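Long-range contacts in beta-hexosaminidase Amuc_2018 (Akkermansia muciniphila, PDB 6JEB), which hydrolyses terminal non-reducing N-acetylglucosamine and N-acetylgalactosamine residues from beta-linked glycans, including N-glycans and chitobiose, as a zinc-containing family 20 glycoside hydrolase: residues L34-Y39 and A51-G57; F112-M116 and L410-Y415; L144-R150 and H161-Y165. The contacts are given in a common frame with arbitrary orientation. Where two conformers were deposited one is given. Residues are numbered along the deposited sequence.

How the contacts relate
The contacts run from the N-terminal domain into the catalytic barrel. Contact 1 belongs to the domain that precedes the barrel and lies away from the annotated sites; its centre is about 26 Å from that of contact 2 and about 42 Å from that of contact 3, on the opposite side of the chain's centre from the latter. Contacts 2 and 3 share the catalytic domain, their centres about 24 Å and their nearest atoms about 9 Å apart, and the chain between 112-116 and 410-415 includes all of contact 3. Both approach substrate-binding residues: the A414 side chain is about 5 Å from that of L353, and the H161 side chain about 7 Å from that of R101.

Contact 1. Residues L34-Y39 and A51-G57; sequences LETDAY and ASGGREG
L34-Y39 enters a strand through a type I turn, E35 to A38, closed by A38 N to E35 O at 3.0 Å; A51-G57 leaves one through G53 and starts a helix, with G54 as N-cap. Y39 and S52 form an antiparallel non-hydrogen-bonded pair, CA to CA 4.1 Å. Two hydrogen bonds join the segments: G53 N to A38 O, 3.1 Å, and G57 N to T36 O, 2.8 Å. The backbones approach so closely (G53 CA to E35 O 3.2 Å, G57 CA to A38 O 3.5 Å) that a CB on either glycine would clash. One water lies 3.1 Å from L34 O and 2.6 Å from G53 O; another bridges T36 OG1 and E56 OE1, 2.7 Å from each. Outside, E56 OE2 bonds Y60 OH, D37 forms a salt bridge with K87, and Y39 (chi1 p) bonds T64 through its OH. Thus a type I turn before strand 39-44 packs on the junction of strand 47-52 and helix 55-73 in the N-terminal alpha/beta domain of family 20 hexosaminidases.

Contact 2. Residues F112-M116 and L410-Y415; sequences FVDMM and LLYRAY
A methyl group set squarely over a tyrosine ring marks this interface: M115 CE (rotamer m, t, p) lies 4.1 Å from the centroid of the Y415 ring, 15° off its normal, a CH-pi contact, while M115 SD stands obliquely at 5.2 Å from that centroid in a Met-aromatic contact. The two helical segments run nearly parallel, crossing at -20° with axes 12.2 Å apart, so side chains span the gap; the closest CA atoms are those of F112 and L411, at 7.7 Å. F112 (chi1 t) places CD2 4.0 Å from both L410 CD2 and L411 CD2, and CE2 4.3 Å from A414 CB. L411 CD2 also meets M115 SD at 3.9 Å. Y415, the first residue to leave helical conformation, takes chi1 m and reaches across to 112-116. A water connects its OH with F112 O, 2.7 Å from each. Beyond the pair, F112 packs on L95 and V97 of strand 92-97, and M115 on I448 and F452 of helix 434-452. Helix 106-118 follows barrel strand 92-97 and helix 407-414 follows strand 392-399, so the contact joins neighbouring helices across the first and last strands, closing the (beta/alpha)8 TIM barrel.

Contact 3. Residues L144-R150 and H161-Y165; sequences LKSVASR and HEGMY
H161 opens a short strand; its ring leaves this interface, NE2 bonding to the backbone N of F103. E162 pairs with R150 as an antiparallel non-hydrogen-bonded pair, CA to CA 4.2 Å. Their side chains share a face, where R150 NE donates to E162 OE1 at 2.9 Å in a salt bridge. A water 2.7 Å from E162 OE1 also bonds S149 OG (2.7 Å) and K145 NZ (2.8 Å). G163 has phi/psi 160/147, a conformation that calls for glycine, and its N donates a hydrogen bond to S149 O at 3.1 Å. M164, extended with chi1 and chi2 t, points toward the helical segment: CE lies 3.8 Å from L144 CB and SD 3.8 Å from K145 CB. That segment has a wider pi-type turn at 144-148, and S149 OG (chi1 p) bonds K145 O at 2.6 Å. Together these form a two-stranded beta hairpin beside a helix, in a loop excursion after barrel strand 123-127, with the H161 side chain about 7 Å from that of substrate-binding R101.

Contact 1. Residues L34-Y39 and A51-G57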
loop_
_atom_site.group_PDB
_atom_site.type_symbol
_atom_site.label_atom_id
_atom_site.label_comp_id
_atom_site.label_asym_id
_atom_site.label_seq_id
_atom_site.Cartn_x
_atom_site.Cartn_y
_atom_site.Cartn_z
ATOM N N LEU A 34 -4.266 28.814 -2.861
ATOM C CA LEU A 34 -4.220 27.502 -2.238
ATOM C C LEU A 34 -3.128 26.662 -2.885
ATOM O O LEU A 34 -2.843 26.792 -4.079
ATOM C CB LEU A 34 -5.556 26.780 -2.415
ATOM C CG LEU A 34 -6.745 27.317 -1.613
ATOM C CD1 LEU A 34 -8.036 26.644 -2.080
ATOM C CD2 LEU A 34 -6.535 27.092 -0.127
ATOM N N GLU A 35 -2.515 25.797 -2.087
ATOM C CA GLU A 35 -1.556 24.858 -2.645
ATOM C C GLU A 35 -2.275 23.844 -3.538
ATOM O O GLU A 35 -3.496 23.667 -3.465
ATOM C CB GLU A 35 -0.780 24.163 -1.526
ATOM C CG GLU A 35 0.017 25.124 -0.634
ATOM C CD GLU A 35 1.057 25.931 -1.396
ATOM O OE1 GLU A 35 1.771 25.345 -2.241
ATOM O OE2 GLU A 35 1.161 27.154 -1.144
ATOM N N THR A 36 -1.505 23.177 -4.404
ATOM C CA THR A 36 -2.126 22.351 -5.440
ATOM C C THR A 36 -2.854 21.142 -4.873
ATOM O O THR A 36 -3.715 20.579 -5.564
ATOM C CB THR A 36 -1.105 21.907 -6.488
ATOM O OG1 THR A 36 -0.090 21.112 -5.864
ATOM C CG2 THR A 36 -0.463 23.118 -7.157
ATOM N N ASP A 37 -2.529 20.736 -3.644
ATOM C CA ASP A 37 -3.170 19.618 -2.961
ATOM C C ASP A 37 -4.240 20.068 -1.971
ATOM O O ASP A 37 -4.733 19.244 -1.190
ATOM C CB ASP A 37 -2.121 18.759 -2.238
ATOM C CG ASP A 37 -1.320 19.551 -1.201
ATOM O OD1 ASP A 37 -1.205 20.781 -1.331
ATOM O OD2 ASP A 37 -0.784 18.946 -0.256
ATOM N N ALA A 38 -4.631 21.341 -2.000
ATOM C CA ALA A 38 -5.498 21.925 -0.988
ATOM C C ALA A 38 -6.822 22.369 -1.604
ATOM O O ALA A 38 -6.917 22.650 -2.805
ATOM C CB ALA A 38 -4.809 23.121 -0.324
ATOM N N TYR A 39 -7.858 22.434 -0.770
ATOM C CA TYR A 39 -9.150 22.941 -1.216
ATOM C C TYR A 39 -9.811 23.723 -0.085
ATOM O O TYR A 39 -9.455 23.588 1.093
ATOM C CB TYR A 39 -10.089 21.819 -1.744
ATOM C CG TYR A 39 -10.566 20.901 -0.643
ATOM C CD1 TYR A 39 -11.720 21.197 0.082
ATOM C CD2 TYR A 39 -9.849 19.757 -0.302
ATOM C CE1 TYR A 39 -12.144 20.389 1.114
ATOM C CE2 TYR A 39 -10.270 18.934 0.722
ATOM C CZ TYR A 39 -11.417 19.262 1.436
ATOM O OH TYR A 39 -11.837 18.476 2.481
ATOM N N ALA A 51 -13.267 25.727 -3.975
ATOM C CA ALA A 51 -12.056 26.349 -4.489
ATOM C C ALA A 51 -10.919 25.369 -4.258
ATOM O O ALA A 51 -10.882 24.692 -3.229
ATOM C CB ALA A 51 -11.756 27.653 -3.741
ATOM N N SER A 52 -10.002 25.265 -5.215
ATOM C CA SER A 52 -8.891 24.336 -5.056
ATOM C C SER A 52 -7.645 24.934 -5.686
ATOM O O SER A 52 -7.727 25.789 -6.568
ATOM C CB SER A 52 -9.221 22.964 -5.656
ATOM O OG SER A 52 -9.560 23.091 -7.021
ATOM N N GLY A 53 -6.478 24.482 -5.218
ATOM C CA GLY A 53 -5.237 24.994 -5.771
ATOM C C GLY A 53 -4.744 24.277 -7.006
ATOM O O GLY A 53 -3.805 24.747 -7.659
ATOM N N GLY A 54 -5.350 23.141 -7.332
ATOM C CA GLY A 54 -4.925 22.350 -8.472
ATOM C C GLY A 54 -5.811 21.131 -8.572
ATOM O O GLY A 54 -6.714 20.925 -7.754
ATOM N N ARG A 55 -5.520 20.302 -9.581
ATOM C CA ARG A 55 -6.372 19.143 -9.835
ATOM C C ARG A 55 -6.394 18.190 -8.643
ATOM O O ARG A 55 -7.442 17.606 -8.338
ATOM C CB ARG A 55 -5.948 18.424 -11.120
ATOM C CG ARG A 55 -6.070 19.257 -12.412
ATOM C CD ARG A 55 -7.518 19.529 -12.867
ATOM N NE ARG A 55 -8.232 18.341 -13.339
ATOM C CZ ARG A 55 -9.443 18.360 -13.898
ATOM N NH1 ARG A 55 -10.085 19.507 -14.071
ATOM N NH2 ARG A 55 -10.018 17.229 -14.282
ATOM N N GLU A 56 -5.264 18.031 -7.952
ATOM C CA GLU A 56 -5.213 17.119 -6.814
ATOM C C GLU A 56 -6.115 17.601 -5.682
ATOM O O GLU A 56 -6.958 16.844 -5.176
ATOM C CB GLU A 56 -3.769 16.959 -6.333
ATOM C CG GLU A 56 -3.659 15.986 -5.192
ATOM C CD GLU A 56 -2.251 15.815 -4.642
ATOM O OE1 GLU A 56 -1.317 16.548 -5.043
ATOM O OE2 GLU A 56 -2.083 14.928 -3.778
ATOM N N GLY A 57 -5.960 18.867 -5.281
ATOM C CA GLY A 57 -6.841 19.417 -4.263
ATOM C C GLY A 57 -8.303 19.347 -4.656
ATOM O O GLY A 57 -9.176 19.148 -3.803
HETATM O O HOH W 1 -2.730 27.103 -7.197
HETATM O O HOH W 2 -0.704 18.585 -6.700
#

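Contact 2. Residues F112-M116 and L410-Y415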
loop_
_atom_site.group_PDB
_atom_site.type_symbol
_atom_site.label_atom_id
_atom_site.label_comp_id
_atom_site.label_asym_id
_atom_site.label_seq_id
_atom_site.Cartn_x
_atom_site.Cartn_y
_atom_site.Cartn_z
ATOM N N PHE A 112 -12.107 -2.033 -4.623
ATOM C CA PHE A 112 -11.089 -1.668 -3.644
ATOM C C PHE A 112 -10.607 -0.238 -3.875
ATOM O O PHE A 112 -10.444 0.538 -2.922
ATOM C CB PHE A 112 -9.924 -2.665 -3.737
ATOM C CG PHE A 112 -8.943 -2.561 -2.609
ATOM C CD1 PHE A 112 -7.884 -1.664 -2.676
ATOM C CD2 PHE A 112 -9.080 -3.356 -1.474
ATOM C CE1 PHE A 112 -6.980 -1.554 -1.631
ATOM C CE2 PHE A 112 -8.170 -3.255 -0.424
ATOM C CZ PHE A 112 -7.123 -2.348 -0.505
ATOM N N VAL A 113 -10.400 0.136 -5.139
ATOM C CA VAL A 113 -9.936 1.484 -5.458
ATOM C C VAL A 113 -10.994 2.528 -5.114
ATOM O O VAL A 113 -10.679 3.580 -4.540
ATOM C CB VAL A 113 -9.490 1.560 -6.931
ATOM C CG1 VAL A 113 -9.303 3.022 -7.367
ATOM C CG2 VAL A 113 -8.199 0.767 -7.112
ATOM N N ASP A 114 -12.262 2.276 -5.463
ATOM C CA ASP A 114 -13.299 3.257 -5.151
ATOM C C ASP A 114 -13.366 3.515 -3.652
ATOM O O ASP A 114 -13.525 4.663 -3.213
ATOM C CB ASP A 114 -14.666 2.780 -5.650
ATOM C CG ASP A 114 -14.829 2.906 -7.152
ATOM O OD1 ASP A 114 -13.853 3.238 -7.849
ATOM O OD2 ASP A 114 -15.957 2.678 -7.643
ATOM N N MET A 115 -13.248 2.457 -2.849
ATOM C CA MET A 115 -13.329 2.630 -1.405
ATOM C C MET A 115 -12.132 3.407 -0.861
ATOM O O MET A 115 -12.302 4.282 -0.004
ATOM C CB MET A 115 -13.514 1.278 -0.721
ATOM C CG MET A 115 -14.865 0.669 -1.080
ATOM S SD MET A 115 -15.165 -0.937 -0.335
ATOM C CE MET A 115 -15.299 -0.493 1.391
ATOM N N MET A 116 -10.916 3.113 -1.331
ATOM C CA MET A 116 -9.770 3.866 -0.817
ATOM C C MET A 116 -9.812 5.329 -1.266
ATOM O O MET A 116 -9.428 6.231 -0.505
ATOM C CB MET A 116 -8.444 3.191 -1.180
ATOM C CG MET A 116 -8.041 3.324 -2.636
ATOM S SD MET A 116 -6.694 2.196 -3.064
ATOM C CE MET A 116 -5.305 3.026 -2.282
ATOM N N LEU A 410 -10.777 -9.713 1.989
ATOM C CA LEU A 410 -9.846 -8.592 1.944
ATOM C C LEU A 410 -10.461 -7.338 2.561
ATOM O O LEU A 410 -9.840 -6.674 3.400
ATOM C CB LEU A 410 -9.459 -8.354 0.484
ATOM C CG LEU A 410 -8.362 -7.353 0.167
ATOM C CD1 LEU A 410 -7.086 -7.796 0.837
ATOM C CD2 LEU A 410 -8.164 -7.254 -1.336
ATOM N N LEU A 411 -11.676 -6.990 2.136
ATOM C CA LEU A 411 -12.326 -5.803 2.677
ATOM C C LEU A 411 -12.644 -5.973 4.151
ATOM O O LEU A 411 -12.620 -4.989 4.900
ATOM C CB LEU A 411 -13.603 -5.485 1.896
ATOM C CG LEU A 411 -13.408 -5.044 0.443
ATOM C CD1 LEU A 411 -14.771 -4.848 -0.225
ATOM C CD2 LEU A 411 -12.559 -3.771 0.353
ATOM N N TYR A 412 -12.953 -7.200 4.584
ATOM C CA TYR A 412 -13.245 -7.409 5.995
ATOM C C TYR A 412 -12.063 -7.003 6.865
ATOM O O TYR A 412 -12.245 -6.364 7.907
ATOM C CB TYR A 412 -13.648 -8.860 6.289
ATOM C CG TYR A 412 -14.093 -8.963 7.722
ATOM C CD1 TYR A 412 -15.407 -8.686 8.075
ATOM C CD2 TYR A 412 -13.185 -9.274 8.730
ATOM C CE1 TYR A 412 -15.819 -8.737 9.397
ATOM C CE2 TYR A 412 -13.574 -9.316 10.051
ATOM C CZ TYR A 412 -14.895 -9.052 10.377
ATOM O OH TYR A 412 -15.283 -9.087 11.687
ATOM N N ARG A 413 -10.842 -7.376 6.461
ATOM C CA ARG A 413 -9.678 -6.994 7.259
ATOM C C ARG A 413 -9.171 -5.593 6.936
ATOM O O ARG A 413 -8.645 -4.922 7.827
ATOM C CB ARG A 413 -8.573 -8.053 7.183
ATOM C CG ARG A 413 -9.008 -9.341 7.863
ATOM C CD ARG A 413 -7.913 -10.099 8.616
ATOM N NE ARG A 413 -8.534 -11.164 9.401
ATOM C CZ ARG A 413 -7.898 -11.993 10.234
ATOM N NH1 ARG A 413 -6.584 -11.910 10.408
ATOM N NH2 ARG A 413 -8.593 -12.915 10.899
ATOM N N ALA A 414 -9.347 -5.117 5.703
ATOM C CA ALA A 414 -8.846 -3.787 5.368
ATOM C C ALA A 414 -9.634 -2.689 6.071
ATOM O O ALA A 414 -9.045 -1.705 6.533
ATOM C CB ALA A 414 -8.852 -3.573 3.854
ATOM N N TYR A 415 -10.974 -2.830 6.152
ATOM C CA TYR A 415 -11.865 -1.825 6.723
ATOM C C TYR A 415 -12.483 -2.329 8.021
ATOM O O TYR A 415 -12.762 -3.525 8.155
ATOM C CB TYR A 415 -12.982 -1.451 5.731
ATOM C CG TYR A 415 -12.425 -0.654 4.576
ATOM C CD1 TYR A 415 -12.312 0.730 4.658
ATOM C CD2 TYR A 415 -11.935 -1.291 3.440
ATOM C CE1 TYR A 415 -11.753 1.461 3.637
ATOM C CE2 TYR A 415 -11.374 -0.566 2.398
ATOM C CZ TYR A 415 -11.279 0.809 2.510
ATOM O OH TYR A 415 -10.721 1.545 1.499
HETATM O O HOH W 3 -9.791 -0.110 -0.394
#

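Contact 3. Residues L144-R150 and H161-Y165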
loop_
_atom_site.group_PDB
_atom_site.type_symbol
_atom_site.label_atom_id
_atom_site.label_comp_id
_atom_site.label_asym_id
_atom_site.label_seq_id
_atom_site.Cartn_x
_atom_site.Cartn_y
_atom_site.Cartn_z
ATOM N N LEU A 144 6.486 -17.523 -16.706
ATOM C CA LEU A 144 5.825 -16.802 -15.626
ATOM C C LEU A 144 4.337 -17.121 -15.619
ATOM O O LEU A 144 3.738 -17.303 -14.553
ATOM C CB LEU A 144 6.054 -15.294 -15.756
ATOM C CG LEU A 144 7.520 -14.849 -15.705
ATOM C CD1 LEU A 144 7.605 -13.348 -15.927
ATOM C CD2 LEU A 144 8.146 -15.222 -14.363
ATOM N N LYS A 145 3.727 -17.204 -16.809
ATOM C CA LYS A 145 2.322 -17.589 -16.907
ATOM C C LYS A 145 2.141 -19.088 -16.696
ATOM O O LYS A 145 1.328 -19.512 -15.869
ATOM C CB LYS A 145 1.744 -17.167 -18.263
ATOM C CG LYS A 145 0.338 -17.697 -18.541
ATOM C CD LYS A 145 -0.709 -17.141 -17.584
ATOM C CE LYS A 145 -2.089 -17.741 -17.869
ATOM N NZ LYS A 145 -3.174 -17.143 -17.000
ATOM N N SER A 146 2.899 -19.913 -17.421
ATOM C CA SER A 146 2.591 -21.343 -17.418
ATOM C C SER A 146 2.946 -22.013 -16.098
ATOM O O SER A 146 2.325 -23.027 -15.736
ATOM C CB SER A 146 3.285 -22.049 -18.578
ATOM O OG SER A 146 4.688 -22.002 -18.411
ATOM N N VAL A 147 3.935 -21.479 -15.373
ATOM C CA VAL A 147 4.389 -22.066 -14.113
ATOM C C VAL A 147 4.157 -21.132 -12.926
ATOM O O VAL A 147 3.443 -21.480 -11.982
ATOM C CB VAL A 147 5.870 -22.479 -14.192
ATOM C CG1 VAL A 147 6.322 -23.060 -12.861
ATOM C CG2 VAL A 147 6.092 -23.487 -15.324
ATOM N N ALA A 148 4.762 -19.940 -12.958
ATOM C CA ALA A 148 4.835 -19.111 -11.755
ATOM C C ALA A 148 3.487 -18.546 -11.319
ATOM O O ALA A 148 3.353 -18.147 -10.155
ATOM C CB ALA A 148 5.858 -17.986 -11.952
ATOM N N SER A 149 2.496 -18.492 -12.209
ATOM C CA SER A 149 1.200 -17.914 -11.871
ATOM C C SER A 149 0.231 -18.936 -11.290
ATOM O O SER A 149 -0.929 -18.588 -11.033
ATOM C CB SER A 149 0.567 -17.243 -13.101
ATOM O OG SER A 149 0.013 -18.206 -13.991
ATOM N N ARG A 150 0.672 -20.180 -11.087
ATOM C CA ARG A 150 -0.193 -21.278 -10.680
ATOM C C ARG A 150 0.410 -21.995 -9.487
ATOM O O ARG A 150 1.626 -22.174 -9.420
ATOM C CB ARG A 150 -0.306 -22.286 -11.829
ATOM C CG ARG A 150 -1.077 -21.731 -13.008
ATOM C CD ARG A 150 -0.684 -22.377 -14.331
ATOM N NE ARG A 150 -1.649 -22.028 -15.368
ATOM C CZ ARG A 150 -1.520 -22.366 -16.644
ATOM N NH1 ARG A 150 -0.443 -23.042 -17.046
ATOM N NH2 ARG A 150 -2.464 -22.027 -17.516
ATOM N N HIS A 161 -4.775 -22.640 -7.127
ATOM C CA HIS A 161 -5.007 -21.208 -7.222
ATOM C C HIS A 161 -4.111 -20.642 -8.307
ATOM O O HIS A 161 -2.907 -20.917 -8.323
ATOM C CB HIS A 161 -4.715 -20.488 -5.904
ATOM C CG HIS A 161 -5.056 -19.035 -5.958
ATOM N ND1 HIS A 161 -6.359 -18.588 -5.967
ATOM C CD2 HIS A 161 -4.278 -17.933 -6.086
ATOM C CE1 HIS A 161 -6.367 -17.269 -6.059
ATOM N NE2 HIS A 161 -5.117 -16.849 -6.141
ATOM N N GLU A 162 -4.692 -19.864 -9.217
ATOM C CA GLU A 162 -3.898 -19.259 -10.274
ATOM C C GLU A 162 -4.464 -17.899 -10.630
ATOM O O GLU A 162 -5.550 -17.504 -10.187
ATOM C CB GLU A 162 -3.829 -20.132 -11.539
ATOM C CG GLU A 162 -5.070 -20.083 -12.417
ATOM C CD GLU A 162 -4.833 -20.679 -13.809
ATOM O OE1 GLU A 162 -3.804 -20.351 -14.449
ATOM O OE2 GLU A 162 -5.676 -21.481 -14.272
ATOM N N GLY A 163 -3.701 -17.181 -11.441
ATOM C CA GLY A 163 -4.166 -15.937 -12.006
ATOM C C GLY A 163 -3.006 -15.094 -12.479
ATOM O O GLY A 163 -1.920 -15.128 -11.891
ATOM N N MET A 164 -3.214 -14.337 -13.547
ATOM C CA MET A 164 -2.201 -13.391 -13.994
ATOM C C MET A 164 -2.926 -12.254 -14.693
ATOM O O MET A 164 -3.851 -12.505 -15.472
ATOM C CB MET A 164 -1.209 -14.069 -14.950
ATOM C CG MET A 164 -0.132 -13.118 -15.466
ATOM S SD MET A 164 1.134 -13.920 -16.465
ATOM C CE MET A 164 2.459 -14.110 -15.264
ATOM N N TYR A 165 -2.534 -11.012 -14.396
ATOM C CA TYR A 165 -3.125 -9.871 -15.079
ATOM C C TYR A 165 -2.671 -9.846 -16.531
ATOM O O TYR A 165 -1.591 -10.330 -16.870
ATOM C CB TYR A 165 -2.718 -8.562 -14.382
ATOM C CG TYR A 165 -3.273 -8.516 -12.984
ATOM C CD1 TYR A 165 -4.644 -8.388 -12.770
ATOM C CD2 TYR A 165 -2.442 -8.656 -11.877
ATOM C CE1 TYR A 165 -5.168 -8.393 -11.494
ATOM C CE2 TYR A 165 -2.955 -8.656 -10.598
ATOM C CZ TYR A 165 -4.318 -8.529 -10.411
ATOM O OH TYR A 165 -4.830 -8.545 -9.134
HETATM O O HOH W 4 -2.637 -17.869 -14.299
HETATM O O HOH W 5 -3.572 -14.409 -17.856
HETATM O O HOH W 6 -5.225 -21.359 -17.034
#